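Local coordinates for receptor-like protein kinase ANXUR1 (Arabidopsis thaliana, PDB 6FIG), which probably relays extracellular signals into the cell during plant reproduction, as a membrane-bound receptor kinase with a malectin-like ectodomain, at residues L191-Q196 against L268-Q273; N213-I218 against T252-G257; L282-C287 against I345-T350; N300-I303 against Q309-T312. One frame throughout, in Å; residues are numbered along the deposited sequence. Where two conformers were deposited one is given.

All four contacts lie within the malectin-like region. Interactions 1 and 3 are buried and purely apolar across their segments: each sets a strand of the antiparallel four-stranded sheet, 268-273 or 344-351, against the layer that holds 185-192 and 278-287. Interaction 2 sits beside interaction 1, with centres about 5 Å apart, and is charged, a salt bridge joining a loop to strand 252-255. Interactions 1 and 2 reach the same calcium ion. Interaction 4 is the farthest of the four from the chain centre and relies on backbone hydrogen bonds and a water at the sheet border. It shares neighbouring strands and an N-acetylglucosamine with interaction 3.

Interaction 1: residues L191-Q196 against L268-Q273; sequences LNVGGQ and LTWMFQ. With CA (calcium ion), chain H.
L191 and V193 reach the aromatic side chains of F272 and W270 from a chain segment that also holds calcium. The methyl CD1 of L191 meets F272 at the ring edge, close to the ring plane, 3.8 Å from CZ, the two side chains approaching from opposite directions. V193 comes in at a slant, with CG1 3.9 Å from CZ2 of the W270 indole; with CG1 anti to the backbone N (chi1 177°) the branch is carried out toward the indole. The indole is fixed in turn by its NE1, which is hydrogen-bonded to OD2 of D214. Strand 268-273 is an outermost strand of the antiparallel four-stranded sheet, and its aromatic side chains point inward to the opposing layer of the malectin-like beta sandwich, where L364 and L367 of strand 363-372 also line the interface. Behind the apolar tips, a type II turn from N192 to G195 carries the metal ligands, with G194 at positive phi. N192 OD1 binds calcium at 2.3 Å and V193 O at 2.5 Å; I249, T252 and N365 complete the protein's share of the site. The amide of N192 is held by its other end, as ND2 donates to Q196 O at 2.9 Å.

Interaction 2: residues N213-I218 against T252-G257; sequences NDAPYI and TARSQG. With CA (calcium ion), chain H.
I218 lays its CD1 methyl over one face of the R254 guanidinium, 3.1 Å above the plane and displaced toward the rim, a tight approach that brings CD1 to 3.2 Å from NE. At the edge of the same group D214 closes a bidentate, side-on salt bridge. D214 OD2 accepts from R254 NE at 2.8 Å through its syn lone pair, while NH2 reaches D214 OD1 at 2.9 Å from above the carboxylate plane. The mismatch reflects planes turned 40° apart, although both oxygens stay near the guanidinium plane. The arginine chain leaves strand 252-255 with CG anti to the backbone N (chi1 -171°) and bends at chi3 to present this edge. An Asx turn leads into the 3-10 segment 215-217 on the loop side: A215 N donates to N213 OD1 at 3.0 Å, from well above the carbonyl plane, and N213 ND2 goes to G195 O. Further partners surround the ion pair. D214 OD1 accepts from G194 N, D214 OD2 is hydrogen-bonded to W270 NE1, and R254 NH1 donates to L223 O. Two residues before the arginine, T252 binds calcium through both O and OG1, each at 2.4 Å.

Interaction 3: residues L282-C287 against I345-T350; sequences LRLHFC and ITLQMT. With NAG (2-acetamido-2-deoxy-beta-D-glucopyranose), chain D.
Two layers of the malectin-like beta sandwich face each other here, strand 282-287 on one side and strand 345-350 on the other. The short segments run in nearly the same direction, 30° apart, with axes 10.7 Å from each other at closest approach, and leucine and isoleucine side chains fill the gap. L282 and I345 slide past one another in opposite senses, so that CD2 of L282 touches CG2 of I345 at 3.9 Å. L284 and L347 instead meet tip to tip, CD2 to CD1 at 4.2 Å, and CD1 of L347 stands 4.4 Å from CD2 of L282, so that this one methyl faces both leucines. L347 leaves its strand with CG anti to the backbone N (chi1 173°), which carries CD1 across to them. The same core extends to neighbouring strands: L284 also packs on L364 and L367, and L347 on W270, I301 and I303. The polar residues turn to the face away from the opposite strand, where R283 forms a salt bridge with D331, and H285 is hydrogen-bonded to Y250 and E368. On the other strand Q348 extends its chain away from the core to a bound glycan, OE1 lying 2.6 Å from the N-acetylglucosamine O6, and T350 OG1 comes within 3.8 Å of the sugar C8. Apolar side chains packed between two strand layers turned by about 30° are characteristic of an aligned beta sandwich.

Interaction 4: residues N300-I303 against Q309-T312; sequences NIYI and QADT. With NAG (2-acetamido-2-deoxy-beta-D-glucopyranose), chain D.
I301 and Q309 form an antiparallel hydrogen-bonded pair whose backbone groups serve each other in both directions. I301 N donates to Q309 O at 2.8 Å, in the carbonyl plane and nearly straight (166° at the hydrogen). The return bond runs from Q309 N to I301 O at 3.0 Å, with the donor tilted slightly off the carbonyl plane. Q309 O receives a second, weaker approach from the N300 CA-H, the carbon lying 3.2 Å away. Beyond this pair, toward N300 and D311, a water takes over from direct bonding: it donates both to N300 OD1 and to D311 O, at 2.7 Å each, bridging a side chain to the loop backbone. N300 reaches it with CG beside its own backbone N (chi1 -63°), and OD1 then passes 3.3 Å from A310 CA. On its other border the strand's backbone is bonded to strand 344-351, N300 with T350 and Y302 with Q348. Around these bonds, the I301 and Q309 side chains lie side by side, pointing the same way. The Y302 ring touches A310 CB at CE1, while C5 of the N-acetylglucosamine lies over one face, 3.7 Å from CD2. Antiparallel pairing between residues only eight apart is that of a beta hairpin, here an extension, past strand 306-307, of the hairpin that this strand forms with 299-303 at the border of the four-stranded sheet, beside the glycan site.

Interaction 1: residues L191-Q196 against L268-Q273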
loop_
_atom_site.group_PDB
_atom_site.type_symbol
_atom_site.label_atom_id
_atom_site.label_comp_id
_atom_site.label_asym_id
_atom_site.label_seq_id
_atom_site.Cartn_x
_atom_site.Cartn_y
_atom_site.Cartn_z
ATOM N N LEU A 191 17.511 6.372 10.474
ATOM C CA LEU A 191 18.544 5.355 10.430
ATOM C C LEU A 191 18.115 4.016 10.990
ATOM O O LEU A 191 17.463 3.949 12.038
ATOM C CB LEU A 191 19.790 5.794 11.220
ATOM C CG LEU A 191 20.371 7.158 10.888
ATOM C CD1 LEU A 191 21.561 7.431 11.784
ATOM C CD2 LEU A 191 20.757 7.282 9.418
ATOM N N ASN A 192 18.482 2.961 10.274
ATOM C CA ASN A 192 18.481 1.613 10.826
ATOM C C ASN A 192 19.850 1.399 11.453
ATOM O O ASN A 192 20.827 1.140 10.754
ATOM C CB ASN A 192 18.242 0.573 9.727
ATOM C CG ASN A 192 18.144 -0.831 10.262
ATOM O OD1 ASN A 192 18.063 -1.014 11.485
ATOM N ND2 ASN A 192 18.167 -1.826 9.377
ATOM N N VAL A 193 19.900 1.516 12.776
ATOM C CA VAL A 193 21.165 1.416 13.514
ATOM C C VAL A 193 21.623 -0.053 13.546
ATOM O O VAL A 193 20.887 -0.951 13.979
ATOM C CB VAL A 193 21.056 2.065 14.909
ATOM C CG1 VAL A 193 22.356 1.874 15.684
ATOM C CG2 VAL A 193 20.768 3.551 14.770
ATOM N N GLY A 194 22.827 -0.270 13.043
ATOM C CA GLY A 194 23.428 -1.593 13.000
ATOM C C GLY A 194 22.922 -2.502 11.897
ATOM O O GLY A 194 23.323 -3.664 11.846
ATOM N N GLY A 195 22.066 -1.999 11.002
ATOM C CA GLY A 195 21.470 -2.836 9.964
ATOM C C GLY A 195 21.592 -2.219 8.595
ATOM O O GLY A 195 22.036 -1.076 8.456
ATOM N N GLN A 196 21.175 -2.984 7.595
ATOM C CA GLN A 196 21.228 -2.544 6.208
ATOM C C GLN A 196 20.115 -1.535 5.923
ATOM O O GLN A 196 19.115 -1.468 6.630
ATOM C CB GLN A 196 21.086 -3.736 5.256
ATOM C CG GLN A 196 22.235 -4.735 5.343
ATOM C CD GLN A 196 22.063 -5.929 4.417
ATOM O OE1 GLN A 196 22.003 -7.077 4.868
ATOM N NE2 GLN A 196 21.994 -5.669 3.112
ATOM N N LEU A 268 30.066 5.413 22.315
ATOM C CA LEU A 268 29.614 5.244 20.940
ATOM C C LEU A 268 28.997 6.594 20.571
ATOM O O LEU A 268 28.142 7.097 21.292
ATOM C CB LEU A 268 28.617 4.115 20.890
ATOM C CG LEU A 268 28.197 3.426 19.611
ATOM C CD1 LEU A 268 29.395 2.959 18.808
ATOM C CD2 LEU A 268 27.313 2.242 20.007
ATOM N N THR A 269 29.477 7.201 19.484
ATOM C CA THR A 269 29.144 8.587 19.165
ATOM C C THR A 269 28.684 8.730 17.715
ATOM O O THR A 269 29.401 8.326 16.801
ATOM C CB THR A 269 30.367 9.489 19.385
ATOM O OG1 THR A 269 30.801 9.394 20.754
ATOM C CG2 THR A 269 30.067 10.970 19.055
ATOM N N TRP A 270 27.501 9.311 17.549
ATOM C CA TRP A 270 26.973 9.702 16.227
ATOM C C TRP A 270 26.962 11.226 16.141
ATOM O O TRP A 270 26.697 11.903 17.135
ATOM C CB TRP A 270 25.553 9.194 16.020
ATOM C CG TRP A 270 25.338 7.712 15.979
ATOM C CD1 TRP A 270 25.236 6.930 14.865
ATOM C CD2 TRP A 270 25.177 6.827 17.104
ATOM N NE1 TRP A 270 25.006 5.614 15.221
ATOM C CE2 TRP A 270 24.967 5.524 16.586
ATOM C CE3 TRP A 270 25.183 7.008 18.493
ATOM C CZ2 TRP A 270 24.757 4.424 17.401
ATOM C CZ3 TRP A 270 24.956 5.918 19.296
ATOM C CH2 TRP A 270 24.759 4.637 18.753
ATOM N N MET A 271 27.239 11.768 14.959
ATOM C CA MET A 271 27.181 13.211 14.746
ATOM C C MET A 271 26.410 13.530 13.465
ATOM O O MET A 271 26.578 12.854 12.453
ATOM C CB MET A 271 28.581 13.804 14.665
ATOM C CG MET A 271 28.615 15.327 14.793
ATOM S SD MET A 271 30.279 16.039 14.787
ATOM C CE MET A 271 31.089 14.967 15.977
ATOM N N PHE A 272 25.614 14.600 13.544
ATOM C CA PHE A 272 24.704 15.014 12.477
ATOM C C PHE A 272 24.811 16.511 12.231
ATOM O O PHE A 272 24.842 17.291 13.190
ATOM C CB PHE A 272 23.279 14.688 12.881
ATOM C CG PHE A 272 23.073 13.245 13.142
ATOM C CD1 PHE A 272 22.869 12.369 12.086
ATOM C CD2 PHE A 272 23.178 12.743 14.442
ATOM C CE1 PHE A 272 22.714 11.016 12.314
ATOM C CE2 PHE A 272 23.037 11.386 14.680
ATOM C CZ PHE A 272 22.807 10.522 13.610
ATOM N N GLN A 273 24.879 16.888 10.949
ATOM C CA GLN A 273 24.833 18.276 10.538
ATOM C C GLN A 273 23.373 18.708 10.412
ATOM O O GLN A 273 22.605 18.087 9.692
ATOM C CB GLN A 273 25.558 18.449 9.199
ATOM C CG GLN A 273 27.030 18.068 9.253
ATOM C CD GLN A 273 27.845 18.941 10.194
ATOM O OE1 GLN A 273 27.615 20.151 10.298
ATOM N NE2 GLN A 273 28.819 18.335 10.870
HETATM CA CA CA H . 18.516 -1.703 13.650
#

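Interaction 2: residues N213-I218 against T252-G257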
loop_
_atom_site.group_PDB
_atom_site.type_symbol
_atom_site.label_atom_id
_atom_site.label_comp_id
_atom_site.label_asym_id
_atom_site.label_seq_id
_atom_site.Cartn_x
_atom_site.Cartn_y
_atom_site.Cartn_z
ATOM N N ASN A 213 21.433 2.839 6.728
ATOM C CA ASN A 213 22.469 2.372 7.636
ATOM C C ASN A 213 23.145 3.565 8.336
ATOM O O ASN A 213 23.327 4.633 7.742
ATOM C CB ASN A 213 23.488 1.509 6.910
ATOM C CG ASN A 213 24.624 1.082 7.822
ATOM O OD1 ASN A 213 25.689 1.671 7.774
ATOM N ND2 ASN A 213 24.389 0.085 8.675
ATOM N N ASP A 214 23.478 3.378 9.621
ATOM C CA ASP A 214 24.002 4.464 10.457
ATOM C C ASP A 214 25.507 4.682 10.404
ATOM O O ASP A 214 25.988 5.682 10.918
ATOM C CB ASP A 214 23.583 4.264 11.911
ATOM C CG ASP A 214 24.292 3.105 12.558
ATOM O OD1 ASP A 214 24.297 2.006 11.949
ATOM O OD2 ASP A 214 24.866 3.293 13.660
ATOM N N ALA A 215 26.257 3.764 9.797
ATOM C CA ALA A 215 27.724 3.797 9.847
ATOM C C ALA A 215 28.352 5.131 9.426
ATOM O O ALA A 215 29.312 5.574 10.055
ATOM C CB ALA A 215 28.312 2.657 9.037
ATOM N N PRO A 216 27.798 5.795 8.390
ATOM C CA PRO A 216 28.378 7.070 7.967
ATOM C C PRO A 216 28.345 8.191 9.006
ATOM O O PRO A 216 29.121 9.155 8.889
ATOM C CB PRO A 216 27.525 7.452 6.756
ATOM C CG PRO A 216 27.085 6.132 6.210
ATOM C CD PRO A 216 26.781 5.328 7.425
ATOM N N TYR A 217 27.493 8.043 10.023
ATOM C CA TYR A 217 27.302 9.062 11.037
ATOM C C TYR A 217 28.084 8.806 12.326
ATOM O O TYR A 217 28.013 9.609 13.254
ATOM C CB TYR A 217 25.801 9.178 11.322
ATOM C CG TYR A 217 25.061 9.571 10.067
ATOM C CD1 TYR A 217 25.055 10.894 9.649
ATOM C CD2 TYR A 217 24.437 8.616 9.274
ATOM C CE1 TYR A 217 24.390 11.275 8.490
ATOM C CE2 TYR A 217 23.775 8.992 8.103
ATOM C CZ TYR A 217 23.761 10.316 7.726
ATOM O OH TYR A 217 23.108 10.688 6.565
ATOM N N ILE A 218 28.846 7.715 12.379
ATOM C CA ILE A 218 29.602 7.383 13.594
ATOM C C ILE A 218 30.906 8.136 13.579
ATOM O O ILE A 218 31.681 8.023 12.615
ATOM C CB ILE A 218 29.883 5.879 13.725
ATOM C CG1 ILE A 218 28.568 5.134 13.895
ATOM C CG2 ILE A 218 30.804 5.586 14.918
ATOM C CD1 ILE A 218 28.635 3.705 13.453
ATOM N N THR A 252 17.998 -5.511 14.342
ATOM C CA THR A 252 19.416 -5.216 14.322
ATOM C C THR A 252 19.726 -4.076 15.271
ATOM O O THR A 252 18.900 -3.197 15.501
ATOM C CB THR A 252 19.932 -4.832 12.934
ATOM O OG1 THR A 252 19.175 -3.720 12.456
ATOM C CG2 THR A 252 19.834 -6.021 11.959
ATOM N N ALA A 253 20.958 -4.060 15.764
ATOM C CA ALA A 253 21.411 -2.995 16.648
ATOM C C ALA A 253 22.908 -2.777 16.516
ATOM O O ALA A 253 23.653 -3.642 16.030
ATOM C CB ALA A 253 21.049 -3.329 18.101
ATOM N N ARG A 254 23.341 -1.606 16.952
ATOM C CA ARG A 254 24.759 -1.348 17.168
ATOM C C ARG A 254 24.946 -1.322 18.669
ATOM O O ARG A 254 24.151 -0.725 19.394
ATOM C CB ARG A 254 25.214 -0.035 16.538
ATOM C CG ARG A 254 26.722 0.173 16.541
ATOM C CD ARG A 254 27.128 1.433 15.806
ATOM N NE ARG A 254 26.717 1.377 14.397
ATOM C CZ ARG A 254 27.349 0.689 13.441
ATOM N NH1 ARG A 254 28.469 0.012 13.694
ATOM N NH2 ARG A 254 26.881 0.702 12.198
ATOM N N SER A 255 25.999 -1.984 19.122
ATOM C CA SER A 255 26.357 -1.997 20.538
ATOM C C SER A 255 27.821 -1.655 20.672
ATOM O O SER A 255 28.536 -1.542 19.677
ATOM C CB SER A 255 26.055 -3.365 21.139
ATOM O OG SER A 255 26.928 -4.351 20.624
ATOM N N GLN A 256 28.292 -1.496 21.905
ATOM C CA GLN A 256 29.715 -1.237 22.109
ATOM C C GLN A 256 30.522 -2.496 21.985
ATOM O O GLN A 256 31.595 -2.466 21.412
ATOM C CB GLN A 256 29.971 -0.532 23.423
ATOM C CG GLN A 256 29.615 0.934 23.335
ATOM C CD GLN A 256 29.928 1.656 24.615
ATOM O OE1 GLN A 256 29.110 1.646 25.534
ATOM N NE2 GLN A 256 31.111 2.264 24.695
ATOM N N GLY A 257 29.999 -3.603 22.501
ATOM C CA GLY A 257 30.582 -4.930 22.260
ATOM C C GLY A 257 30.834 -5.726 23.533
ATOM O O GLY A 257 30.386 -5.328 24.612
HETATM CA CA CA H . 18.516 -1.703 13.650
#

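Interaction 3: residues L282-C287 against I345-T350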
loop_
_atom_site.group_PDB
_atom_site.type_symbol
_atom_site.label_atom_id
_atom_site.label_comp_id
_atom_site.label_asym_id
_atom_site.label_seq_id
_atom_site.Cartn_x
_atom_site.Cartn_y
_atom_site.Cartn_z
ATOM N N LEU A 282 14.994 13.817 18.875
ATOM C CA LEU A 282 15.670 12.570 18.556
ATOM C C LEU A 282 14.797 11.454 19.087
ATOM O O LEU A 282 14.479 11.412 20.280
ATOM C CB LEU A 282 17.047 12.470 19.206
ATOM C CG LEU A 282 18.154 13.333 18.622
ATOM C CD1 LEU A 282 17.956 14.802 18.991
ATOM C CD2 LEU A 282 19.497 12.826 19.118
ATOM N N ARG A 283 14.400 10.578 18.181
ATOM C CA ARG A 283 13.636 9.380 18.492
ATOM C C ARG A 283 14.571 8.190 18.460
ATOM O O ARG A 283 15.077 7.829 17.407
ATOM C CB ARG A 283 12.508 9.180 17.472
ATOM C CG ARG A 283 11.708 7.934 17.783
ATOM C CD ARG A 283 10.403 7.898 17.025
ATOM N NE ARG A 283 9.497 8.826 17.651
ATOM C CZ ARG A 283 8.235 9.010 17.307
ATOM N NH1 ARG A 283 7.697 8.321 16.286
ATOM N NH2 ARG A 283 7.499 9.850 18.016
ATOM N N LEU A 284 14.826 7.600 19.641
ATOM C CA LEU A 284 15.716 6.459 19.750
ATOM C C LEU A 284 14.872 5.216 19.834
ATOM O O LEU A 284 13.987 5.133 20.672
ATOM C CB LEU A 284 16.601 6.585 21.002
ATOM C CG LEU A 284 17.828 7.492 20.847
ATOM C CD1 LEU A 284 17.502 8.932 20.545
ATOM C CD2 LEU A 284 18.641 7.425 22.128
ATOM N N HIS A 285 15.138 4.278 18.938
ATOM C CA HIS A 285 14.404 3.029 18.856
ATOM C C HIS A 285 15.224 1.914 19.513
ATOM O O HIS A 285 16.411 1.752 19.197
ATOM C CB HIS A 285 14.158 2.657 17.392
ATOM C CG HIS A 285 13.227 3.579 16.677
ATOM N ND1 HIS A 285 11.868 3.360 16.619
ATOM C CD2 HIS A 285 13.462 4.718 15.999
ATOM C CE1 HIS A 285 11.310 4.331 15.916
ATOM N NE2 HIS A 285 12.252 5.160 15.520
ATOM N N PHE A 286 14.563 1.144 20.370
ATOM C CA PHE A 286 15.234 0.059 21.105
ATOM C C PHE A 286 14.455 -1.232 21.038
ATOM O O PHE A 286 13.235 -1.220 21.048
ATOM C CB PHE A 286 15.396 0.406 22.579
ATOM C CG PHE A 286 16.191 1.637 22.851
ATOM C CD1 PHE A 286 17.588 1.608 22.861
ATOM C CD2 PHE A 286 15.548 2.829 23.216
ATOM C CE1 PHE A 286 18.315 2.743 23.183
ATOM C CE2 PHE A 286 16.277 3.955 23.527
ATOM C CZ PHE A 286 17.660 3.918 23.528
ATOM N N CYS A 287 15.163 -2.361 21.052
ATOM C CA CYS A 287 14.536 -3.654 21.227
ATOM C C CYS A 287 15.659 -4.589 21.649
ATOM O O CYS A 287 16.662 -4.718 20.940
ATOM C CB CYS A 287 13.870 -4.161 19.948
ATOM S SG CYS A 287 13.054 -5.772 20.120
ATOM N N ILE A 345 24.333 17.988 15.968
ATOM C CA ILE A 345 23.776 17.211 17.059
ATOM C C ILE A 345 24.699 16.005 17.222
ATOM O O ILE A 345 25.052 15.347 16.237
ATOM C CB ILE A 345 22.337 16.768 16.783
ATOM C CG1 ILE A 345 21.393 17.970 16.957
ATOM C CG2 ILE A 345 21.906 15.613 17.708
ATOM C CD1 ILE A 345 20.011 17.722 16.421
ATOM N N THR A 346 25.116 15.754 18.466
ATOM C CA THR A 346 25.870 14.548 18.787
ATOM C C THR A 346 25.028 13.673 19.691
ATOM O O THR A 346 24.338 14.163 20.592
ATOM C CB THR A 346 27.208 14.840 19.486
ATOM O OG1 THR A 346 26.990 15.578 20.697
ATOM C CG2 THR A 346 28.135 15.605 18.560
ATOM N N LEU A 347 25.052 12.372 19.435
ATOM C CA LEU A 347 24.376 11.413 20.305
ATOM C C LEU A 347 25.467 10.496 20.827
ATOM O O LEU A 347 26.259 10.001 20.028
ATOM C CB LEU A 347 23.345 10.626 19.533
ATOM C CG LEU A 347 22.692 9.474 20.279
ATOM C CD1 LEU A 347 21.863 9.969 21.445
ATOM C CD2 LEU A 347 21.827 8.663 19.333
ATOM N N GLN A 348 25.536 10.297 22.148
ATOM C CA GLN A 348 26.600 9.449 22.719
ATOM C C GLN A 348 26.014 8.488 23.712
ATOM O O GLN A 348 25.087 8.839 24.414
ATOM C CB GLN A 348 27.666 10.287 23.395
ATOM C CG GLN A 348 28.405 11.190 22.431
ATOM C CD GLN A 348 29.356 12.096 23.138
ATOM O OE1 GLN A 348 28.937 12.974 23.901
ATOM N NE2 GLN A 348 30.657 11.876 22.933
ATOM N N MET A 349 26.527 7.263 23.729
ATOM C CA MET A 349 26.175 6.323 24.788
ATOM C C MET A 349 27.390 5.561 25.298
ATOM O O MET A 349 28.351 5.324 24.574
ATOM C CB MET A 349 25.024 5.390 24.392
ATOM C CG MET A 349 25.185 4.596 23.123
ATOM S SD MET A 349 23.671 3.655 22.761
ATOM C CE MET A 349 22.418 4.877 22.688
ATOM N N THR A 350 27.315 5.186 26.576
ATOM C CA THR A 350 28.423 4.533 27.268
ATOM C C THR A 350 27.782 3.758 28.413
ATOM O O THR A 350 26.694 4.121 28.851
ATOM C CB THR A 350 29.467 5.572 27.765
ATOM O OG1 THR A 350 30.663 4.926 28.247
ATOM C CG2 THR A 350 28.906 6.455 28.876
HETATM C C1 NAG D . 30.993 10.306 26.999
HETATM C C2 NAG D . 32.172 10.504 27.929
HETATM C C3 NAG D . 31.852 11.528 29.013
HETATM C C4 NAG D . 31.207 12.781 28.444
HETATM C C5 NAG D . 29.999 12.386 27.606
HETATM C C6 NAG D . 29.190 13.544 27.029
HETATM C C7 NAG D . 33.536 8.476 28.235
HETATM C C8 NAG D . 33.608 7.148 28.946
HETATM N N2 NAG D . 32.445 9.195 28.512
HETATM O O3 NAG D . 33.063 11.883 29.681
HETATM O O4 NAG D . 30.756 13.612 29.517
HETATM O O5 NAG D . 30.500 11.572 26.555
HETATM O O6 NAG D . 29.923 14.223 26.005
HETATM O O7 NAG D . 34.421 8.854 27.471
#

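Interaction 4: residues N300-I303 against Q309-T312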
loop_
_atom_site.group_PDB
_atom_site.type_symbol
_atom_site.label_atom_id
_atom_site.label_comp_id
_atom_site.label_asym_id
_atom_site.label_seq_id
_atom_site.Cartn_x
_atom_site.Cartn_y
_atom_site.Cartn_z
ATOM N N ASN A 300 24.282 5.070 29.824
ATOM C CA ASN A 300 24.050 6.500 29.830
ATOM C C ASN A 300 23.909 6.980 28.404
ATOM O O ASN A 300 24.552 6.448 27.503
ATOM C CB ASN A 300 25.196 7.231 30.512
ATOM C CG ASN A 300 25.337 6.870 31.978
ATOM O OD1 ASN A 300 24.345 6.693 32.692
ATOM N ND2 ASN A 300 26.572 6.724 32.426
ATOM N N ILE A 301 23.056 7.982 28.209
ATOM C CA ILE A 301 22.806 8.560 26.881
ATOM C C ILE A 301 22.952 10.060 27.010
ATOM O O ILE A 301 22.328 10.669 27.895
ATOM C CB ILE A 301 21.398 8.243 26.367
ATOM C CG1 ILE A 301 21.133 6.729 26.329
ATOM C CG2 ILE A 301 21.179 8.854 24.981
ATOM C CD1 ILE A 301 19.740 6.365 25.852
ATOM N N TYR A 302 23.773 10.647 26.136
ATOM C CA TYR A 302 24.019 12.088 26.123
ATOM C C TYR A 302 23.686 12.650 24.748
ATOM O O TYR A 302 23.905 11.994 23.729
ATOM C CB TYR A 302 25.474 12.385 26.464
ATOM C CG TYR A 302 25.957 11.680 27.701
ATOM C CD1 TYR A 302 25.630 12.153 28.962
ATOM C CD2 TYR A 302 26.768 10.548 27.607
ATOM C CE1 TYR A 302 26.096 11.515 30.105
ATOM C CE2 TYR A 302 27.236 9.903 28.738
ATOM C CZ TYR A 302 26.899 10.384 29.978
ATOM O OH TYR A 302 27.399 9.705 31.092
ATOM N N ILE A 303 23.118 13.858 24.736
ATOM C CA ILE A 303 22.765 14.541 23.490
ATOM C C ILE A 303 23.369 15.940 23.596
ATOM O O ILE A 303 23.062 16.672 24.535
ATOM C CB ILE A 303 21.229 14.600 23.265
ATOM C CG1 ILE A 303 20.680 13.191 23.025
ATOM C CG2 ILE A 303 20.897 15.494 22.067
ATOM C CD1 ILE A 303 19.168 13.046 23.008
ATOM N N GLN A 309 19.765 10.291 29.502
ATOM C CA GLN A 309 19.506 9.284 30.542
ATOM C C GLN A 309 20.813 9.064 31.211
ATOM O O GLN A 309 21.777 8.639 30.558
ATOM C CB GLN A 309 19.123 7.922 29.978
ATOM C CG GLN A 309 17.819 7.766 29.301
ATOM C CD GLN A 309 16.564 8.135 30.080
ATOM O OE1 GLN A 309 16.463 8.093 31.292
ATOM N NE2 GLN A 309 15.578 8.479 29.331
ATOM N N ALA A 310 20.892 9.338 32.502
ATOM C CA ALA A 310 22.123 9.080 33.205
ATOM C C ALA A 310 21.861 9.099 34.688
ATOM O O ALA A 310 20.698 8.971 35.095
ATOM C CB ALA A 310 23.198 10.083 32.789
ATOM N N ASP A 311 22.922 9.219 35.486
ATOM C CA ASP A 311 22.794 9.348 36.932
ATOM C C ASP A 311 22.042 8.116 37.461
ATOM O O ASP A 311 22.426 6.996 37.125
ATOM C CB ASP A 311 22.147 10.707 37.269
ATOM C CG ASP A 311 22.869 11.875 36.590
ATOM O OD1 ASP A 311 24.103 11.991 36.767
ATOM O OD2 ASP A 311 22.215 12.669 35.889
ATOM N N THR A 312 20.981 8.299 38.248
ATOM C CA THR A 312 20.244 7.160 38.812
ATOM C C THR A 312 19.138 6.641 37.892
ATOM O O THR A 312 18.439 5.693 38.251
ATOM C CB THR A 312 19.633 7.512 40.193
ATOM O OG1 THR A 312 18.651 8.549 40.027
ATOM C CG2 THR A 312 20.715 7.963 41.144
HETATM C C1 NAG D . 30.993 10.306 26.999
HETATM C C2 NAG D . 32.172 10.504 27.929
HETATM C C3 NAG D . 31.852 11.528 29.013
HETATM C C4 NAG D . 31.207 12.781 28.444
HETATM C C5 NAG D . 29.999 12.386 27.606
HETATM C C6 NAG D . 29.190 13.544 27.029
HETATM C C7 NAG D . 33.536 8.476 28.235
HETATM C C8 NAG D . 33.608 7.148 28.946
HETATM N N2 NAG D . 32.445 9.195 28.512
HETATM O O3 NAG D . 33.063 11.883 29.681
HETATM O O4 NAG D . 30.756 13.612 29.517
HETATM O O5 NAG D . 30.500 11.572 26.555
HETATM O O6 NAG D . 29.923 14.223 26.005
HETATM O O7 NAG D . 34.421 8.854 27.471
HETATM O O HOH W 1 24.324 6.164 35.349
#